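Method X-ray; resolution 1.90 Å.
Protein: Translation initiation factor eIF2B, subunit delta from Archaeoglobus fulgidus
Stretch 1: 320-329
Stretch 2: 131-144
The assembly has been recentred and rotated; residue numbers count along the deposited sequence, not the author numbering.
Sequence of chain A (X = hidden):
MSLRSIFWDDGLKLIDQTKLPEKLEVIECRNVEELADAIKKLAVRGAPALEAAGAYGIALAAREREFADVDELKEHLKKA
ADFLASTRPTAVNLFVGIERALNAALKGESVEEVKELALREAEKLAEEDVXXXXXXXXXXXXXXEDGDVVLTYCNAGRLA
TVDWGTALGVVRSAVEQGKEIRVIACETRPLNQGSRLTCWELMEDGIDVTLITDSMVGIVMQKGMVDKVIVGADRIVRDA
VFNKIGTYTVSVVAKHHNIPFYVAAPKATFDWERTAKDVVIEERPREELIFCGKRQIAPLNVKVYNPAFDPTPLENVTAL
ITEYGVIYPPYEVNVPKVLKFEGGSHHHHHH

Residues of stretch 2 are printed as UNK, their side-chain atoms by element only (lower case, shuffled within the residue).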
# COMPACT_ATOMS: atom_id res chain seq x y z
N LEU A 320 -5.54 -10.79 -23.35
CA LEU A 320 -6.50 -11.36 -22.42
C LEU A 320 -6.32 -12.89 -22.53
O LEU A 320 -6.24 -13.42 -23.62
CB LEU A 320 -7.93 -10.94 -22.81
CG LEU A 320 -8.19 -9.43 -22.88
CD1 LEU A 320 -9.55 -9.15 -23.50
CD2 LEU A 320 -8.10 -8.82 -21.47
N ILE A 321 -6.24 -13.58 -21.39
CA ILE A 321 -6.10 -15.02 -21.38
C ILE A 321 -7.44 -15.59 -20.91
O ILE A 321 -7.80 -15.41 -19.76
CB ILE A 321 -5.01 -15.48 -20.40
CG1 ILE A 321 -3.66 -14.82 -20.74
CG2 ILE A 321 -4.87 -17.00 -20.46
CD1 ILE A 321 -2.59 -15.03 -19.65
N THR A 322 -8.14 -16.29 -21.79
CA THR A 322 -9.46 -16.85 -21.47
C THR A 322 -9.49 -18.37 -21.72
O THR A 322 -8.51 -18.92 -22.22
CB THR A 322 -10.56 -16.18 -22.35
OG1 THR A 322 -10.53 -16.74 -23.68
CG2 THR A 322 -10.31 -14.65 -22.43
N GLU A 323 -10.59 -19.04 -21.40
CA GLU A 323 -10.67 -20.49 -21.63
C GLU A 323 -10.95 -20.77 -23.11
O GLU A 323 -10.98 -21.92 -23.56
CB GLU A 323 -11.76 -21.14 -20.76
CG GLU A 323 -13.22 -20.93 -21.23
CD GLU A 323 -13.81 -19.64 -20.69
OE1 GLU A 323 -13.11 -18.60 -20.70
OE2 GLU A 323 -14.99 -19.66 -20.28
N TYR A 324 -11.15 -19.69 -23.87
CA TYR A 324 -11.40 -19.79 -25.30
C TYR A 324 -10.12 -19.47 -26.07
O TYR A 324 -10.08 -19.56 -27.30
CB TYR A 324 -12.49 -18.79 -25.72
CG TYR A 324 -13.89 -19.25 -25.40
CD1 TYR A 324 -14.71 -19.76 -26.40
CD2 TYR A 324 -14.39 -19.16 -24.10
CE1 TYR A 324 -16.03 -20.17 -26.11
CE2 TYR A 324 -15.68 -19.57 -23.79
CZ TYR A 324 -16.50 -20.08 -24.81
OH TYR A 324 -17.79 -20.49 -24.53
N GLY A 325 -9.07 -19.11 -25.33
CA GLY A 325 -7.80 -18.79 -25.95
C GLY A 325 -7.26 -17.42 -25.56
O GLY A 325 -7.89 -16.68 -24.80
N VAL A 326 -6.08 -17.09 -26.08
CA VAL A 326 -5.46 -15.79 -25.80
C VAL A 326 -6.01 -14.78 -26.82
O VAL A 326 -6.04 -15.04 -28.01
CB VAL A 326 -3.91 -15.87 -25.91
CG1 VAL A 326 -3.27 -14.49 -25.67
CG2 VAL A 326 -3.38 -16.83 -24.85
N ILE A 327 -6.46 -13.62 -26.34
CA ILE A 327 -7.02 -12.60 -27.21
C ILE A 327 -6.12 -11.35 -27.27
O ILE A 327 -5.79 -10.76 -26.23
CB ILE A 327 -8.41 -12.18 -26.69
CG1 ILE A 327 -9.29 -13.42 -26.51
CG2 ILE A 327 -9.08 -11.24 -27.67
CD1 ILE A 327 -10.71 -13.06 -25.94
N TYR A 328 -5.79 -10.93 -28.48
CA TYR A 328 -4.92 -9.76 -28.66
C TYR A 328 -5.65 -8.57 -29.23
O TYR A 328 -6.77 -8.71 -29.72
CB TYR A 328 -3.79 -10.09 -29.64
CG TYR A 328 -2.85 -11.14 -29.17
CD1 TYR A 328 -3.06 -12.48 -29.50
CD2 TYR A 328 -1.74 -10.81 -28.40
CE1 TYR A 328 -2.19 -13.46 -29.08
CE2 TYR A 328 -0.86 -11.79 -27.98
CZ TYR A 328 -1.10 -13.11 -28.33
OH TYR A 328 -0.25 -14.10 -27.91
N PRO A 329 -5.02 -7.38 -29.19
CA PRO A 329 -5.65 -6.16 -29.73
C PRO A 329 -5.67 -6.32 -31.25
O PRO A 329 -4.84 -7.04 -31.81
CB PRO A 329 -4.69 -5.04 -29.30
CG PRO A 329 -4.03 -5.62 -28.02
CD PRO A 329 -3.80 -7.06 -28.42
N UNK A 131 -12.36 -27.12 -14.83
CA UNK A 131 -11.97 -27.40 -16.22
C UNK A 131 -11.67 -26.11 -16.98
O UNK A 131 -10.68 -26.04 -17.71
o UNK A 131 -16.42 -28.34 -18.29
c UNK A 131 -14.45 -27.70 -17.00
c UNK A 131 -15.50 -28.73 -17.51
o UNK A 131 -15.41 -29.92 -17.12
c UNK A 131 -13.04 -28.26 -16.93
N UNK A 132 -12.51 -25.09 -16.80
CA UNK A 132 -12.31 -23.77 -17.42
C UNK A 132 -10.96 -23.14 -17.05
O UNK A 132 -10.27 -22.56 -17.90
n UNK A 132 -17.13 -21.76 -14.24
c UNK A 132 -16.27 -21.42 -15.19
n UNK A 132 -15.21 -20.66 -14.89
c UNK A 132 -14.58 -22.68 -17.91
c UNK A 132 -13.41 -22.79 -16.96
c UNK A 132 -15.55 -21.53 -17.56
n UNK A 132 -16.45 -21.85 -16.44
N UNK A 133 -10.60 -23.23 -15.78
CA UNK A 133 -9.34 -22.65 -15.29
C UNK A 133 -8.13 -23.39 -15.81
O UNK A 133 -7.13 -22.76 -16.14
o UNK A 133 -10.66 -20.68 -13.89
c UNK A 133 -10.32 -21.64 -13.20
c UNK A 133 -9.32 -22.62 -13.75
n UNK A 133 -10.79 -21.85 -11.97
N UNK A 134 -8.21 -24.72 -15.90
CA UNK A 134 -7.10 -25.52 -16.44
C UNK A 134 -6.93 -25.23 -17.94
O UNK A 134 -5.81 -25.14 -18.45
c UNK A 134 -8.63 -30.83 -13.93
n UNK A 134 -9.19 -31.11 -15.10
n UNK A 134 -9.01 -31.50 -12.86
n UNK A 134 -7.70 -29.88 -13.84
c UNK A 134 -7.28 -27.59 -14.85
c UNK A 134 -7.24 -29.11 -14.99
c UNK A 134 -7.35 -27.03 -16.27
N UNK A 135 -8.05 -25.11 -18.66
CA UNK A 135 -7.97 -24.83 -20.10
C UNK A 135 -7.36 -23.42 -20.30
O UNK A 135 -6.46 -23.23 -21.13
c UNK A 135 -9.37 -24.92 -20.72
n UNK A 135 -11.72 -25.83 -25.02
c UNK A 135 -10.42 -25.55 -24.33
c UNK A 135 -9.36 -24.71 -22.21
c UNK A 135 -10.66 -25.16 -22.87
N UNK A 136 -7.86 -22.46 -19.52
CA UNK A 136 -7.36 -21.07 -19.56
C UNK A 136 -5.87 -21.08 -19.22
O UNK A 136 -5.05 -20.38 -19.84
c UNK A 136 -8.10 -20.22 -18.53
c UNK A 136 -9.98 -18.05 -17.43
s UNK A 136 -8.38 -17.98 -16.98
c UNK A 136 -7.61 -18.79 -18.42
N UNK A 137 -5.52 -21.88 -18.22
CA UNK A 137 -4.15 -22.01 -17.79
C UNK A 137 -3.21 -22.50 -18.89
O UNK A 137 -2.10 -21.95 -19.04
N UNK A 138 -3.63 -23.53 -19.62
CA UNK A 138 -2.84 -24.10 -20.71
C UNK A 138 -2.61 -23.06 -21.79
O UNK A 138 -1.51 -22.96 -22.34
c UNK A 138 -3.62 -26.51 -20.40
c UNK A 138 -2.62 -27.60 -20.77
o UNK A 138 -1.39 -27.36 -20.75
o UNK A 138 -3.10 -28.72 -21.09
c UNK A 138 -3.56 -25.31 -21.32
N UNK A 139 -3.65 -22.30 -22.13
CA UNK A 139 -3.52 -21.23 -23.12
C UNK A 139 -2.55 -20.18 -22.60
O UNK A 139 -1.67 -19.75 -23.32
c UNK A 139 -7.94 -22.29 -24.79
c UNK A 139 -4.86 -20.57 -23.39
c UNK A 139 -7.06 -21.66 -23.90
c UNK A 139 -5.75 -21.34 -24.30
c UNK A 139 -7.53 -22.61 -26.06
o UNK A 139 -8.42 -23.22 -26.93
c UNK A 139 -6.23 -22.30 -26.48
c UNK A 139 -5.35 -21.67 -25.59
N UNK A 140 -2.70 -19.78 -21.34
CA UNK A 140 -1.83 -18.77 -20.78
C UNK A 140 -0.39 -19.21 -20.60
O UNK A 140 0.53 -18.41 -20.78
N UNK A 141 -0.18 -20.49 -20.25
CA UNK A 141 1.16 -21.02 -20.04
C UNK A 141 2.06 -20.81 -21.25
O UNK A 141 3.28 -20.71 -21.12
c UNK A 141 1.11 -22.54 -19.67
N UNK A 142 1.47 -20.77 -22.44
CA UNK A 142 2.22 -20.55 -23.66
C UNK A 142 2.88 -19.16 -23.68
O UNK A 142 3.78 -18.91 -24.50
c UNK A 142 2.06 -23.12 -25.20
o UNK A 142 2.90 -23.01 -26.12
c UNK A 142 0.87 -22.16 -25.18
c UNK A 142 1.31 -20.70 -24.89
o UNK A 142 2.18 -23.97 -24.28
N UNK A 143 2.42 -18.26 -22.80
CA UNK A 143 2.98 -16.89 -22.70
C UNK A 143 4.08 -16.80 -21.65
O UNK A 143 4.66 -15.75 -21.41
c UNK A 143 0.68 -15.89 -23.25
c UNK A 143 1.08 -15.44 -24.62
c UNK A 143 -0.42 -15.00 -22.66
c UNK A 143 1.88 -15.90 -22.32
N UNK A 144 4.36 -17.92 -21.01
CA UNK A 144 5.37 -17.93 -19.98
C UNK A 144 6.55 -18.78 -20.45
O UNK A 144 6.36 -19.83 -21.09
c UNK A 144 3.32 -18.17 -16.69
c UNK A 144 4.28 -16.17 -17.89
c UNK A 144 4.48 -17.61 -17.49
c UNK A 144 4.74 -18.51 -18.70
O HOH W 1 -13.42 -23.39 -24.19

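Position 131 carries three carbons, the third bearing two oxygens, and its side chain is out of reach of stretch 1: Glu131. Position 132 has three carbons, a nitrogen, then a carbon with two more nitrogens, a guanidinium; its third carbon lies 3.3 Å from Glu323 OE2. This is Arg132, and the contacting atom is CD. Position 133 shows two carbons, the second with one oxygen and one nitrogen, and its CA-to-CB bond points away: Asn133. Position 134 repeats the guanidinium pattern, out of reach: Arg134.

At 135, four carbons in a row end in nitrogen. The third carbon packs 3.3 Å from Glu323 O, and water 1 bridges the same carbonyl, accepting from the 135 nitrogen (3.1 Å) and donating to Glu323 O (2.9 Å). This is Lys135, touching through CD and NZ. Position 136 is an unbranched chain of two carbons, sulfur and a carbon. Its second carbon meets Ile321 CG2 at 3.9 Å, and its CA sits 3.9 Å from Glu323 CA, the shortest CA-CA distance in the register: Met136.

Position 137 has no side-chain atoms, hence Gly137; an ideal CB would be crowded by Asn133 O at 3.1 Å. Position 138 has three carbons ending in two oxygens and no contact with stretch 1: Glu138. Position 139 has one carbon, then a six-carbon ring bearing oxygen. Gly325 CA stands 3.5 Å from the ring centroid, 6° off the normal, a CH-pi contact over the face, whereas Glu323 O approaches the edge, 3.3 Å from a ring carbon of 139. This is Tyr139, that carbon CE1.

Position 140 again lacks a side chain; an ideal CB would clash with Ile321 CG2 at 3.0 Å, and without it that methyl reaches 140 CA at 3.5 Å: Gly140. Position 141 has a single carbon directed away: Ala141. Position 142 has three carbons and a terminal oxygen pair; its bond points toward stretch 1 but its end leads away: Glu142. Position 143 has four carbons forked at the second; one tip touches Ile321 CD1 (3.7 Å) and Val326 CG2 (4.1 Å), the other lies 3.8 Å from Tyr328 OH: Leu143, CD1 and CD2 respectively. The same fork at 144, out of reach, gives Leu144.

The contact buries 579 Å² without a direct hydrogen bond. Helix and strand 320-322 run at 139°, approaching to 7.3 Å. A type I turn from Thr322 to Gly325, with Thr322 OG1 accepting from Tyr324 N (3.0 Å) and donating to Gly325 O (2.9 Å), sets its backbone against Met136 and Tyr139. Bare Gly140 admits Ile321 CG2; Gly325 is glycine because of its backbone angles. Apolar contacts from Ile321 and Val326 extend the packing to Leu143.

Stretch 2 131-144: ERNRKMGEYGAELL
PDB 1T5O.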